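Local structure of adenosine deaminase 1 (Arthrobacter aurescens, 3RYS) at residues F142-S147 / V175-S180. The protein probably catalyses the zinc-dependent hydrolytic deamination of adenine to hypoxanthine, releasing ammonium, a step of purine salvage. Sequence-based numbering, arbitrary orientation.
Sequences FLRDMS and VGNPPS
R144 reaches across to the main chain of N177 just after strand 135-143 ends, and its guanidinium takes hold of one carbonyl oxygen with two nitrogens. The backbone of F142, still in the strand, pairs with G169 and D171 of the neighbouring parallel strand 167-171; the contact joins the end of one strand and its turn to the loop that follows the next strand of the TIM-type barrel of this deaminase family. R144 leaves the backbone with CG between N and the carbonyl carbon (chi1 65°), which sets R144 CG against N177 CB at 3.8 Å. The chain then bends at chi3, and the guanidinium approaches side-on: R144 NE lies 2.9 Å and R144 NH2 2.8 Å from N177 O. Both bonds are well short of straight, with N-H...O angles of 133°, because one oxygen serves two donors; it sits 21° out of the guanidinium plane. At the guanidinium edge, in plane, lie P178 C and P179 N, and P179 CD is 3.7 Å from R144 NH2, while R144 NH1 turns to the carbonyl of H199, a zinc ligand. R144 O receives the ammonium of K181. Next in the turn from L143 to M146, D145 CB lies 3.7 Å from N177 ND2, a van der Waals touch; that amide nitrogen donates to A173 O. The D145 carboxylate leads off, with a weak bond to S172, one of the adenine-pocket residues. An alanine in place of R144 would probably leave the carbonyls of N177 and H199 without these donors and open a gap beside N177 CB and P179. Chemically, the charge of this buried arginine would probably polarise both carbonyls; its side chain, about 6 Å from bound adenine at the nearest atoms, links the 175-180 loop to a zinc ligand's backbone, consistent with a second-shell position.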
ATOM      1  N   PHE A 142      11.174   3.689   0.352  1.00 13.50           N
ATOM      2  CA  PHE A 142      12.112   4.741   0.719  1.00 11.36           C
ATOM      3  C   PHE A 142      11.450   6.115   0.766  1.00  9.77           C
ATOM      4  O   PHE A 142      10.583   6.423  -0.044  1.00 11.36           O
ATOM      5  CB  PHE A 142      13.315   4.713  -0.226  1.00 12.47           C
ATOM      6  CG  PHE A 142      14.133   3.450  -0.112  1.00 16.19           C
ATOM      7  CD1 PHE A 142      15.253   3.404   0.703  1.00 15.31           C
ATOM      8  CD2 PHE A 142      13.763   2.302  -0.797  1.00 16.57           C
ATOM      9  CE1 PHE A 142      15.999   2.242   0.821  1.00 15.32           C
ATOM     10  CE2 PHE A 142      14.507   1.135  -0.678  1.00 15.58           C
ATOM     11  CZ  PHE A 142      15.623   1.108   0.133  1.00 15.39           C
ATOM     12  N   LEU A 143      11.850   6.931   1.735  1.00  9.76           N
ATOM     13  CA  LEU A 143      11.251   8.250   1.926  1.00 12.69           C
ATOM     14  C   LEU A 143      11.811   9.255   0.929  1.00 14.08           C
ATOM     15  O   LEU A 143      12.954   9.692   1.050  1.00 16.23           O
ATOM     16  CB  LEU A 143      11.483   8.735   3.356  1.00 11.54           C
ATOM     17  CG  LEU A 143      11.113   7.701   4.425  1.00 15.35           C
ATOM     18  CD1 LEU A 143      11.368   8.243   5.828  1.00 12.79           C
ATOM     19  CD2 LEU A 143       9.665   7.259   4.271  1.00 12.55           C
ATOM     20  N   ARG A 144      10.995   9.628  -0.047  1.00 12.52           N
ATOM     21  CA  ARG A 144      11.457  10.460  -1.152  1.00 13.50           C
ATOM     22  C   ARG A 144      11.901  11.855  -0.719  1.00 14.52           C
ATOM     23  O   ARG A 144      12.583  12.546  -1.472  1.00 15.57           O
ATOM     24  CB  ARG A 144      10.382  10.558  -2.236  1.00 13.58           C
ATOM     25  CG  ARG A 144       9.114  11.270  -1.799  1.00 13.51           C
ATOM     26  CD  ARG A 144       7.981  10.969  -2.755  1.00 13.91           C
ATOM     27  NE  ARG A 144       8.418  11.081  -4.143  1.00 16.18           N
ATOM     28  CZ  ARG A 144       7.769  10.559  -5.178  1.00 14.98           C
ATOM     29  NH1 ARG A 144       6.648   9.879  -4.984  1.00 13.62           N
ATOM     30  NH2 ARG A 144       8.244  10.708  -6.406  1.00 13.81           N
ATOM     31  N   ASP A 145      11.517  12.270   0.486  1.00 16.19           N
ATOM     32  CA  ASP A 145      11.940  13.576   1.007  1.00 16.08           C
ATOM     33  C   ASP A 145      13.180  13.479   1.893  1.00 14.27           C
ATOM     34  O   ASP A 145      13.467  14.373   2.683  1.00 15.14           O
ATOM     35  CB  ASP A 145      10.800  14.301   1.738  1.00 13.17           C
ATOM     36  CG  ASP A 145      10.087  13.416   2.748  1.00 15.39           C
ATOM     37  OD1 ASP A 145      10.576  12.302   3.040  1.00 13.81           O
ATOM     38  OD2 ASP A 145       9.029  13.843   3.255  1.00 15.57           O
ATOM     39  N   MET A 146      13.900  12.373   1.762  1.00 15.11           N
ATOM     40  CA  MET A 146      15.240  12.262   2.310  1.00 16.59           C
ATOM     41  C   MET A 146      16.181  12.020   1.143  1.00 16.45           C
ATOM     42  O   MET A 146      15.732  11.743   0.029  1.00 15.00           O
ATOM     43  CB  MET A 146      15.339  11.120   3.317  1.00 16.41           C
ATOM     44  CG  MET A 146      14.563  11.348   4.598  1.00 15.26           C
ATOM     45  SD  MET A 146      15.036  10.144   5.852  1.00 17.93           S
ATOM     46  CE  MET A 146      13.784  10.445   7.092  1.00 19.14           C
ATOM     47  N   SER A 147      17.481  12.122   1.387  1.00 14.47           N
ATOM     48  CA  SER A 147      18.445  12.053   0.298  1.00 15.81           C
ATOM     49  C   SER A 147      18.415  10.692  -0.387  1.00 18.72           C
ATOM     50  O   SER A 147      17.983   9.698   0.201  1.00 18.22           O
ATOM     51  CB  SER A 147      19.856  12.370   0.795  1.00 16.45           C
ATOM     52  OG  SER A 147      20.370  11.318   1.592  1.00 17.06           O
ATOM     53  N   VAL A 175       5.221  15.865  -4.050  1.00 13.56           N
ATOM     54  CA  VAL A 175       5.456  17.120  -4.751  1.00 12.85           C
ATOM     55  C   VAL A 175       6.834  17.703  -4.446  1.00 13.81           C
ATOM     56  O   VAL A 175       7.217  17.858  -3.285  1.00 14.14           O
ATOM     57  CB  VAL A 175       4.356  18.156  -4.440  1.00 18.12           C
ATOM     58  CG1 VAL A 175       4.760  19.531  -4.948  1.00 18.98           C
ATOM     59  CG2 VAL A 175       3.030  17.722  -5.055  1.00 14.80           C
ATOM     60  N   GLY A 176       7.580  18.017  -5.501  1.00 14.20           N
ATOM     61  CA  GLY A 176       8.919  18.556  -5.353  1.00 15.33           C
ATOM     62  C   GLY A 176       9.977  17.488  -5.131  1.00 14.81           C
ATOM     63  O   GLY A 176      11.156  17.798  -4.950  1.00 14.60           O
ATOM     64  N   ASN A 177       9.554  16.228  -5.143  1.00 12.61           N
ATOM     65  CA  ASN A 177      10.466  15.106  -4.967  1.00 13.95           C
ATOM     66  C   ASN A 177      10.305  14.068  -6.079  1.00 16.20           C
ATOM     67  O   ASN A 177       9.821  12.960  -5.841  1.00 15.19           O
ATOM     68  CB  ASN A 177      10.249  14.457  -3.601  1.00 15.32           C
ATOM     69  CG  ASN A 177      10.634  15.375  -2.449  1.00 18.53           C
ATOM     70  OD1 ASN A 177      11.775  15.836  -2.356  1.00 19.12           O
ATOM     71  ND2 ASN A 177       9.683  15.635  -1.557  1.00 17.15           N
ATOM     72  N   PRO A 178      10.734  14.422  -7.299  1.00 16.37           N
ATOM     73  CA  PRO A 178      10.502  13.623  -8.506  1.00 17.04           C
ATOM     74  C   PRO A 178      11.154  12.252  -8.415  1.00 18.80           C
ATOM     75  O   PRO A 178      12.161  12.092  -7.719  1.00 16.81           O
ATOM     76  CB  PRO A 178      11.190  14.438  -9.614  1.00 16.19           C
ATOM     77  CG  PRO A 178      11.469  15.770  -9.029  1.00 15.59           C
ATOM     78  CD  PRO A 178      11.628  15.560  -7.562  1.00 14.93           C
ATOM     79  N   PRO A 179      10.584  11.270  -9.125  1.00 18.04           N
ATOM     80  CA  PRO A 179      11.120   9.909  -9.184  1.00 15.55           C
ATOM     81  C   PRO A 179      12.589   9.913  -9.596  1.00 18.62           C
ATOM     82  O   PRO A 179      13.381   9.150  -9.043  1.00 18.52           O
ATOM     83  CB  PRO A 179      10.267   9.254 -10.272  1.00 19.97           C
ATOM     84  CG  PRO A 179       8.974   9.998 -10.228  1.00 16.70           C
ATOM     85  CD  PRO A 179       9.350  11.417  -9.917  1.00 16.19           C
ATOM     86  N   SER A 180      12.935  10.776 -10.549  1.00 17.31           N
ATOM     87  CA  SER A 180      14.299  10.881 -11.065  1.00 17.86           C
ATOM     88  C   SER A 180      15.342  11.018  -9.962  1.00 18.30           C
ATOM     89  O   SER A 180      16.493  10.615 -10.128  1.00 19.28           O
ATOM     90  CB  SER A 180      14.414  12.078 -12.017  1.00 20.40           C
ATOM     91  OG  SER A 180      14.339  13.305 -11.307  1.00 18.64           O
TER